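Local atomic coordinates of suppressor of fused homolog (Drosophila melanogaster, PDB entry 6LPH), a protein that probably binds DNA-binding transcription factors and nuclear localization sequences and sequesters its partners. Residues A[214-226]-A[236-250]. Numbering follows the deposited sequence.
Sequences GVLNFLRQDMQTG and RQMSVFELFPETLLN
Phe218 and Thr247 make the central apolar meeting: Thr247 CG2 sits 3.7 Å from the centroid of the Phe218 ring and 13° off its normal, a CH-pi contact over one face. Thr247 OG1 lies between the backbone N and the carbonyl carbon (chi1 56°), which puts CG2 over the ring, and the hydroxyl bonds back to Phe244 O at 2.7 Å. Gly214 O lies on the opposite face, near the rim. Around the same ring, Phe241 CE2 approaches Phe218 CD2 obliquely. Asn250 ND2 comes to 3.3 Å from Phe218 CZ while donating almost straight to Thr247 O. Cut back to an alanine here, the ring would be lost, and Thr247 CG2, Phe241 and Asn250 would probably be left facing a gap.

Aliphatic packing continues the seam. Val240 points its CG2 at Phe218 CB, and its CB meets Leu219 CD2; Thr225 CG2 reaches Leu243 CD1 at 3.6 Å. Thr225, too, is fixed by its hydroxyl, bonded to Leu219 O.

Polar groups also take part. The Asp222 carboxylate comes within 3.5 Å (OD1) of Phe244 CZ, while its OD2 takes both the backbone N and NE2 of Gln224, the former as an Asx turn. Arg236 lays CD against Gln224 O, and its NH2 binds Met238 O and forms a salt bridge with Glu203.

Together these contacts fold a short helix, 240-243, opened by the Ser239-Glu242 capping box, and the 3-10 segment after it back against the C-terminal end of helix 201-219 and the turns that follow, at the periphery of a chain built round a mixed sheet.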
ATOM      1  N   GLY A 214     -16.902  -8.907  -4.544  1.00 16.62           N
ATOM      2  CA  GLY A 214     -17.352 -10.227  -4.066  1.00 16.73           C
ATOM      3  C   GLY A 214     -16.174 -11.115  -3.636  1.00 17.03           C
ATOM      4  O   GLY A 214     -16.255 -11.829  -2.625  1.00 16.60           O
ATOM      5  N   VAL A 215     -15.071 -11.074  -4.380  1.00 16.19           N
ATOM      6  CA  VAL A 215     -13.844 -11.793  -3.952  1.00 16.04           C
ATOM      7  C   VAL A 215     -13.238 -11.180  -2.662  1.00 15.26           C
ATOM      8  O   VAL A 215     -12.822 -11.919  -1.754  1.00 14.37           O
ATOM      9  CB  VAL A 215     -12.779 -11.884  -5.080  1.00 16.19           C
ATOM     10  CG1 VAL A 215     -11.524 -12.577  -4.580  1.00 16.56           C
ATOM     11  CG2 VAL A 215     -13.339 -12.614  -6.297  1.00 15.54           C
ATOM     12  N   LEU A 216     -13.181  -9.848  -2.579  1.00 14.18           N
ATOM     13  CA  LEU A 216     -12.686  -9.191  -1.346  1.00 14.21           C
ATOM     14  C   LEU A 216     -13.539  -9.585  -0.141  1.00 15.77           C
ATOM     15  O   LEU A 216     -13.011  -9.819   0.956  1.00 15.36           O
ATOM     16  CB  LEU A 216     -12.695  -7.671  -1.480  1.00 15.46           C
ATOM     17  CG  LEU A 216     -11.657  -7.128  -2.467  1.00 15.46           C
ATOM     18  CD1 LEU A 216     -11.880  -5.655  -2.762  1.00 16.92           C
ATOM     19  CD2 LEU A 216     -10.219  -7.404  -2.013  1.00 14.31           C
ATOM     20  N   ASN A 217     -14.855  -9.670  -0.361  1.00 15.94           N
ATOM     21  CA  ASN A 217     -15.775 -10.048   0.695  1.00 17.95           C
ATOM     22  C   ASN A 217     -15.494 -11.448   1.196  1.00 18.71           C
ATOM     23  O   ASN A 217     -15.564 -11.686   2.420  1.00 19.71           O
ATOM     24  CB  ASN A 217     -17.226  -9.963   0.231  1.00 21.71           C
ATOM     25  CG  ASN A 217     -17.792  -8.558   0.320  1.00 29.04           C
ATOM     26  OD1 ASN A 217     -17.289  -7.716   1.073  1.00 34.18           O
ATOM     27  ND2 ASN A 217     -18.854  -8.292  -0.451  1.00 37.37           N
ATOM     28  N   PHE A 218     -15.160 -12.357   0.267  1.00 16.92           N
ATOM     29  CA  PHE A 218     -14.759 -13.730   0.632  1.00 17.99           C
ATOM     30  C   PHE A 218     -13.504 -13.721   1.502  1.00 17.77           C
ATOM     31  O   PHE A 218     -13.459 -14.393   2.535  1.00 17.76           O
ATOM     32  CB  PHE A 218     -14.461 -14.594  -0.607  1.00 20.02           C
ATOM     33  CG  PHE A 218     -15.672 -14.974  -1.418  1.00 21.55           C
ATOM     34  CD1 PHE A 218     -16.957 -15.027  -0.845  1.00 23.61           C
ATOM     35  CD2 PHE A 218     -15.517 -15.319  -2.774  1.00 21.19           C
ATOM     36  CE1 PHE A 218     -18.064 -15.400  -1.612  1.00 24.67           C
ATOM     37  CE2 PHE A 218     -16.619 -15.703  -3.542  1.00 24.21           C
ATOM     38  CZ  PHE A 218     -17.890 -15.726  -2.962  1.00 28.02           C
ATOM     39  N   LEU A 219     -12.487 -12.965   1.066  1.00 15.33           N
ATOM     40  CA  LEU A 219     -11.204 -12.845   1.785  1.00 15.56           C
ATOM     41  C   LEU A 219     -11.333 -12.319   3.216  1.00 14.95           C
ATOM     42  O   LEU A 219     -10.595 -12.744   4.112  1.00 14.93           O
ATOM     43  CB  LEU A 219     -10.224 -11.970   0.988  1.00 14.96           C
ATOM     44  CG  LEU A 219      -9.788 -12.484  -0.400  1.00 15.16           C
ATOM     45  CD1 LEU A 219      -9.060 -11.389  -1.176  1.00 16.28           C
ATOM     46  CD2 LEU A 219      -8.890 -13.706  -0.268  1.00 16.67           C
ATOM     47  N   ARG A 220     -12.289 -11.417   3.425  1.00 14.59           N
ATOM     48  CA  ARG A 220     -12.492 -10.774   4.723  1.00 16.63           C
ATOM     49  C   ARG A 220     -13.030 -11.698   5.796  1.00 18.52           C
ATOM     50  O   ARG A 220     -12.994 -11.342   6.983  1.00 17.69           O
ATOM     51  CB  ARG A 220     -13.495  -9.618   4.613  1.00 17.26           C
ATOM     52  CG  ARG A 220     -12.967  -8.317   4.071  1.00 16.29           C
ATOM     53  CD  ARG A 220     -14.107  -7.283   4.004  1.00 21.32           C
ATOM     54  NE  ARG A 220     -13.671  -6.034   3.348  1.00 30.40           N
ATOM     55  CZ  ARG A 220     -14.078  -5.588   2.149  1.00 30.36           C
ATOM     56  NH1 ARG A 220     -14.947  -6.271   1.406  1.00 28.25           N
ATOM     57  NH2 ARG A 220     -13.596  -4.448   1.662  1.00 39.11           N
ATOM     58  N   GLN A 221     -13.537 -12.857   5.377  1.00 19.68           N
ATOM     59  CA  GLN A 221     -14.339 -13.752   6.223  1.00 23.27           C
ATOM     60  C   GLN A 221     -13.508 -14.561   7.206  1.00 21.08           C
ATOM     61  O   GLN A 221     -14.025 -15.049   8.194  1.00 23.32           O
ATOM     62  CB  GLN A 221     -15.060 -14.756   5.324  1.00 31.58           C
ATOM     63  CG  GLN A 221     -16.540 -14.849   5.536  1.00 40.11           C
ATOM     64  CD  GLN A 221     -17.278 -13.781   4.769  1.00 39.62           C
ATOM     65  OE1 GLN A 221     -17.903 -14.061   3.743  1.00 52.83           O
ATOM     66  NE2 GLN A 221     -17.201 -12.546   5.249  1.00 36.66           N
ATOM     67  N   ASP A 222     -12.231 -14.756   6.901  1.00 21.20           N
ATOM     68  CA  ASP A 222     -11.375 -15.535   7.770  1.00 19.07           C
ATOM     69  C   ASP A 222     -10.037 -14.852   7.939  1.00 17.58           C
ATOM     70  O   ASP A 222      -9.553 -14.210   7.012  1.00 14.55           O
ATOM     71  CB  ASP A 222     -11.172 -16.940   7.194  1.00 21.64           C
ATOM     72  CG  ASP A 222     -10.649 -17.917   8.241  1.00 25.02           C
ATOM     73  OD1 ASP A 222     -11.469 -18.644   8.851  1.00 28.84           O
ATOM     74  OD2 ASP A 222      -9.423 -17.929   8.489  1.00 27.47           O
ATOM     75  N   MET A 223      -9.439 -15.001   9.125  1.00 19.14           N
ATOM     76  CA  MET A 223      -8.079 -14.531   9.361  1.00 19.38           C
ATOM     77  C   MET A 223      -7.051 -15.092   8.375  1.00 17.44           C
ATOM     78  O   MET A 223      -6.153 -14.380   7.939  1.00 16.93           O
ATOM     79  CB  MET A 223      -7.639 -14.905  10.767  1.00 23.84           C
ATOM     80  CG  MET A 223      -7.556 -13.714  11.645  1.00 32.62           C
ATOM     81  SD  MET A 223      -6.045 -12.769  11.367  1.00 31.59           S
ATOM     82  CE  MET A 223      -5.973 -12.287  13.091  1.00 25.80           C
ATOM     83  N   GLN A 224      -7.194 -16.364   8.026  1.00 19.81           N
ATOM     84  CA  GLN A 224      -6.242 -17.029   7.114  1.00 21.94           C
ATOM     85  C   GLN A 224      -6.140 -16.316   5.755  1.00 20.68           C
ATOM     86  O   GLN A 224      -5.096 -16.357   5.113  1.00 21.15           O
ATOM     87  CB  GLN A 224      -6.634 -18.494   6.899  1.00 24.98           C
ATOM     88  CG  GLN A 224      -6.656 -19.318   8.181  1.00 33.07           C
ATOM     89  CD  GLN A 224      -7.153 -20.744   7.964  1.00 39.11           C
ATOM     90  OE1 GLN A 224      -6.418 -21.614   7.461  1.00 37.60           O
ATOM     91  NE2 GLN A 224      -8.400 -21.000   8.364  1.00 37.68           N
ATOM     92  N   THR A 225      -7.210 -15.645   5.332  1.00 17.47           N
ATOM     93  CA  THR A 225      -7.198 -14.961   4.031  1.00 17.67           C
ATOM     94  C   THR A 225      -7.113 -13.413   4.116  1.00 16.68           C
ATOM     95  O   THR A 225      -7.244 -12.720   3.095  1.00 14.70           O
ATOM     96  CB  THR A 225      -8.401 -15.398   3.159  1.00 17.45           C
ATOM     97  OG1 THR A 225      -9.614 -15.210   3.907  1.00 18.31           O
ATOM     98  CG2 THR A 225      -8.272 -16.879   2.770  1.00 16.60           C
ATOM     99  N   GLY A 226      -6.860 -12.887   5.319  1.00 15.03           N
ATOM    100  CA  GLY A 226      -6.610 -11.467   5.496  1.00 15.69           C
ATOM    101  C   GLY A 226      -7.392 -10.800   6.628  1.00 15.02           C
ATOM    102  O   GLY A 226      -7.054  -9.687   7.042  1.00 14.32           O
ATOM    103  N   ARG A 236       1.122 -16.838   2.388  1.00 17.07           N
ATOM    104  CA  ARG A 236      -0.150 -17.576   2.294  1.00 19.20           C
ATOM    105  C   ARG A 236      -0.043 -18.742   1.316  1.00 19.69           C
ATOM    106  O   ARG A 236       0.459 -18.585   0.203  1.00 20.87           O
ATOM    107  CB  ARG A 236      -1.315 -16.679   1.860  1.00 18.81           C
ATOM    108  CG  ARG A 236      -2.576 -17.163   2.506  1.00 22.09           C
ATOM    109  CD  ARG A 236      -3.914 -16.697   1.979  1.00 16.60           C
ATOM    110  NE  ARG A 236      -4.013 -15.478   1.171  1.00 13.65           N
ATOM    111  CZ  ARG A 236      -4.832 -15.417   0.110  1.00 15.19           C
ATOM    112  NH1 ARG A 236      -4.976 -14.312  -0.616  1.00 12.81           N
ATOM    113  NH2 ARG A 236      -5.519 -16.508  -0.244  1.00 14.96           N
ATOM    114  N   GLN A 237      -0.578 -19.884   1.706  1.00 19.15           N
ATOM    115  CA  GLN A 237      -0.322 -21.118   0.948  1.00 24.01           C
ATOM    116  C   GLN A 237      -1.480 -21.548   0.075  1.00 22.62           C
ATOM    117  O   GLN A 237      -1.272 -22.224  -0.921  1.00 22.77           O
ATOM    118  CB  GLN A 237       0.103 -22.264   1.874  1.00 26.10           C
ATOM    119  CG  GLN A 237       1.553 -22.194   2.377  1.00 25.89           C
ATOM    120  CD  GLN A 237       2.568 -21.910   1.276  1.00 30.43           C
ATOM    121  OE1 GLN A 237       3.327 -20.950   1.356  1.00 33.15           O
ATOM    122  NE2 GLN A 237       2.565 -22.728   0.229  1.00 37.43           N
ATOM    123  N   MET A 238      -2.692 -21.130   0.435  1.00 23.22           N
ATOM    124  CA  MET A 238      -3.906 -21.604  -0.237  1.00 22.99           C
ATOM    125  C   MET A 238      -4.824 -20.428  -0.511  1.00 19.58           C
ATOM    126  O   MET A 238      -4.871 -19.500   0.297  1.00 20.22           O
ATOM    127  CB  MET A 238      -4.630 -22.649   0.626  1.00 22.74           C
ATOM    128  CG  MET A 238      -3.994 -24.043   0.561  1.00 33.03           C
ATOM    129  SD  MET A 238      -4.687 -25.261   1.700  1.00 47.34           S
ATOM    130  CE  MET A 238      -6.275 -25.601   0.947  1.00 44.85           C
ATOM    131  N   SER A 239      -5.533 -20.464  -1.647  1.00 19.88           N
ATOM    132  CA  SER A 239      -6.474 -19.405  -1.993  1.00 15.79           C
ATOM    133  C   SER A 239      -7.744 -19.604  -1.224  1.00 16.51           C
ATOM    134  O   SER A 239      -7.992 -20.681  -0.649  1.00 17.95           O
ATOM    135  CB  SER A 239      -6.803 -19.403  -3.487  1.00 17.09           C
ATOM    136  OG  SER A 239      -7.625 -20.506  -3.817  1.00 19.80           O
ATOM    137  N   VAL A 240      -8.588 -18.577  -1.256  1.00 16.60           N
ATOM    138  CA  VAL A 240      -9.860 -18.634  -0.558  1.00 16.11           C
ATOM    139  C   VAL A 240     -10.735 -19.764  -1.110  1.00 16.72           C
ATOM    140  O   VAL A 240     -11.476 -20.417  -0.364  1.00 17.81           O
ATOM    141  CB  VAL A 240     -10.587 -17.267  -0.625  1.00 17.41           C
ATOM    142  CG1 VAL A 240     -11.090 -16.970  -2.046  1.00 17.02           C
ATOM    143  CG2 VAL A 240     -11.704 -17.208   0.409  1.00 16.61           C
ATOM    144  N   PHE A 241     -10.647 -19.992  -2.423  1.00 16.36           N
ATOM    145  CA  PHE A 241     -11.434 -21.029  -3.063  1.00 16.96           C
ATOM    146  C   PHE A 241     -10.941 -22.433  -2.677  1.00 18.92           C
ATOM    147  O   PHE A 241     -11.730 -23.382  -2.668  1.00 22.04           O
ATOM    148  CB  PHE A 241     -11.413 -20.837  -4.594  1.00 17.64           C
ATOM    149  CG  PHE A 241     -11.937 -19.500  -5.038  1.00 18.02           C
ATOM    150  CD1 PHE A 241     -11.086 -18.561  -5.631  1.00 17.98           C
ATOM    151  CD2 PHE A 241     -13.268 -19.159  -4.821  1.00 16.59           C
ATOM    152  CE1 PHE A 241     -11.562 -17.318  -6.012  1.00 19.42           C
ATOM    153  CE2 PHE A 241     -13.751 -17.916  -5.202  1.00 19.70           C
ATOM    154  CZ  PHE A 241     -12.899 -16.990  -5.799  1.00 16.68           C
ATOM    155  N   GLU A 242      -9.644 -22.570  -2.399  1.00 21.43           N
ATOM    156  CA  GLU A 242      -9.088 -23.831  -1.859  1.00 21.84           C
ATOM    157  C   GLU A 242      -9.507 -24.012  -0.403  1.00 22.45           C
ATOM    158  O   GLU A 242      -9.874 -25.114  -0.000  1.00 27.75           O
ATOM    159  CB  GLU A 242      -7.555 -23.870  -1.921  1.00 25.38           C
ATOM    160  CG  GLU A 242      -6.956 -23.994  -3.301  1.00 31.28           C
ATOM    161  CD  GLU A 242      -5.446 -23.848  -3.276  1.00 30.33           C
ATOM    162  OE1 GLU A 242      -4.945 -22.703  -3.332  1.00 25.66           O
ATOM    163  OE2 GLU A 242      -4.755 -24.885  -3.207  1.00 43.17           O
ATOM    164  N   LEU A 243      -9.453 -22.946   0.391  1.00 20.26           N
ATOM    165  CA  LEU A 243      -9.759 -23.065   1.830  1.00 23.68           C
ATOM    166  C   LEU A 243     -11.249 -23.251   2.101  1.00 24.73           C
ATOM    167  O   LEU A 243     -11.639 -23.999   3.015  1.00 24.30           O
ATOM    168  CB  LEU A 243      -9.221 -21.859   2.626  1.00 22.12           C
ATOM    169  CG  LEU A 243      -7.686 -21.749   2.730  1.00 24.54           C
ATOM    170  CD1 LEU A 243      -7.237 -20.350   3.148  1.00 23.56           C
ATOM    171  CD2 LEU A 243      -7.068 -22.811   3.634  1.00 28.56           C
ATOM    172  N   PHE A 244     -12.063 -22.557   1.312  1.00 21.88           N
ATOM    173  CA  PHE A 244     -13.504 -22.548   1.467  1.00 24.54           C
ATOM    174  C   PHE A 244     -14.201 -22.802   0.128  1.00 23.93           C
ATOM    175  O   PHE A 244     -14.748 -21.873  -0.486  1.00 24.11           O
ATOM    176  CB  PHE A 244     -13.955 -21.222   2.098  1.00 23.85           C
ATOM    177  CG  PHE A 244     -13.223 -20.887   3.365  1.00 26.23           C
ATOM    178  CD1 PHE A 244     -13.508 -21.565   4.552  1.00 30.39           C
ATOM    179  CD2 PHE A 244     -12.229 -19.909   3.374  1.00 25.19           C
ATOM    180  CE1 PHE A 244     -12.818 -21.267   5.727  1.00 35.33           C
ATOM    181  CE2 PHE A 244     -11.542 -19.604   4.548  1.00 31.17           C
ATOM    182  CZ  PHE A 244     -11.833 -20.286   5.726  1.00 29.95           C
ATOM    183  N   PRO A 245     -14.222 -24.074  -0.314  1.00 24.17           N
ATOM    184  CA  PRO A 245     -14.667 -24.393  -1.677  1.00 23.61           C
ATOM    185  C   PRO A 245     -16.125 -23.994  -1.942  1.00 25.00           C
ATOM    186  O   PRO A 245     -16.522 -23.810  -3.089  1.00 27.37           O
ATOM    187  CB  PRO A 245     -14.472 -25.901  -1.759  1.00 24.48           C
ATOM    188  CG  PRO A 245     -13.378 -26.195  -0.781  1.00 26.16           C
ATOM    189  CD  PRO A 245     -13.657 -25.261   0.365  1.00 25.76           C
ATOM    190  N   GLU A 246     -16.902 -23.827  -0.884  1.00 22.59           N
ATOM    191  CA  GLU A 246     -18.245 -23.252  -0.992  1.00 27.87           C
ATOM    192  C   GLU A 246     -18.350 -21.926  -1.786  1.00 27.30           C
ATOM    193  O   GLU A 246     -19.371 -21.640  -2.444  1.00 26.38           O
ATOM    194  CB  GLU A 246     -18.839 -23.053   0.405  1.00 32.00           C
ATOM    195  CG  GLU A 246     -17.884 -22.501   1.458  1.00 36.44           C
ATOM    196  CD  GLU A 246     -17.353 -23.571   2.398  1.00 42.82           C
ATOM    197  OE1 GLU A 246     -16.263 -24.120   2.123  1.00 37.44           O
ATOM    198  OE2 GLU A 246     -18.030 -23.870   3.414  1.00 69.02           O
ATOM    199  N   THR A 247     -17.310 -21.107  -1.682  1.00 19.69           N
ATOM    200  CA  THR A 247     -17.251 -19.844  -2.414  1.00 24.76           C
ATOM    201  C   THR A 247     -17.290 -20.014  -3.936  1.00 25.88           C
ATOM    202  O   THR A 247     -17.668 -19.082  -4.645  1.00 30.17           O
ATOM    203  CB  THR A 247     -16.027 -19.012  -1.991  1.00 25.63           C
ATOM    204  OG1 THR A 247     -14.834 -19.787  -2.178  1.00 23.65           O
ATOM    205  CG2 THR A 247     -16.154 -18.597  -0.485  1.00 25.76           C
ATOM    206  N   LEU A 248     -16.930 -21.204  -4.433  1.00 23.14           N
ATOM    207  CA  LEU A 248     -16.955 -21.488  -5.874  1.00 25.52           C
ATOM    208  C   LEU A 248     -18.362 -21.458  -6.470  1.00 27.37           C
ATOM    209  O   LEU A 248     -18.528 -21.278  -7.681  1.00 27.04           O
ATOM    210  CB  LEU A 248     -16.301 -22.843  -6.184  1.00 24.10           C
ATOM    211  CG  LEU A 248     -14.806 -22.964  -5.864  1.00 26.51           C
ATOM    212  CD1 LEU A 248     -14.387 -24.414  -5.743  1.00 29.53           C
ATOM    213  CD2 LEU A 248     -13.946 -22.258  -6.915  1.00 29.36           C
ATOM    214  N   LEU A 249     -19.374 -21.631  -5.624  1.00 28.69           N
ATOM    215  CA  LEU A 249     -20.763 -21.697  -6.104  1.00 30.68           C
ATOM    216  C   LEU A 249     -21.240 -20.378  -6.717  1.00 31.31           C
ATOM    217  O   LEU A 249     -22.131 -20.364  -7.565  1.00 35.33           O
ATOM    218  CB  LEU A 249     -21.704 -22.177  -4.995  1.00 28.61           C
ATOM    219  CG  LEU A 249     -21.568 -23.672  -4.666  1.00 28.54           C
ATOM    220  CD1 LEU A 249     -22.464 -24.072  -3.506  1.00 23.45           C
ATOM    221  CD2 LEU A 249     -21.866 -24.558  -5.866  1.00 23.19           C
ATOM    222  N   ASN A 250     -20.609 -19.285  -6.310  1.00 32.63           N
ATOM    223  CA  ASN A 250     -20.965 -17.945  -6.798  1.00 35.95           C
ATOM    224  C   ASN A 250     -20.408 -17.654  -8.195  1.00 38.46           C
ATOM    225  O   ASN A 250     -20.764 -16.650  -8.807  1.00 42.60           O
ATOM    226  CB  ASN A 250     -20.472 -16.871  -5.818  1.00 34.76           C
ATOM    227  CG  ASN A 250     -20.941 -17.115  -4.408  1.00 36.34           C
ATOM    228  OD1 ASN A 250     -21.940 -16.552  -3.979  1.00 39.73           O
ATOM    229  ND2 ASN A 250     -20.222 -17.967  -3.675  1.00 37.96           N
TER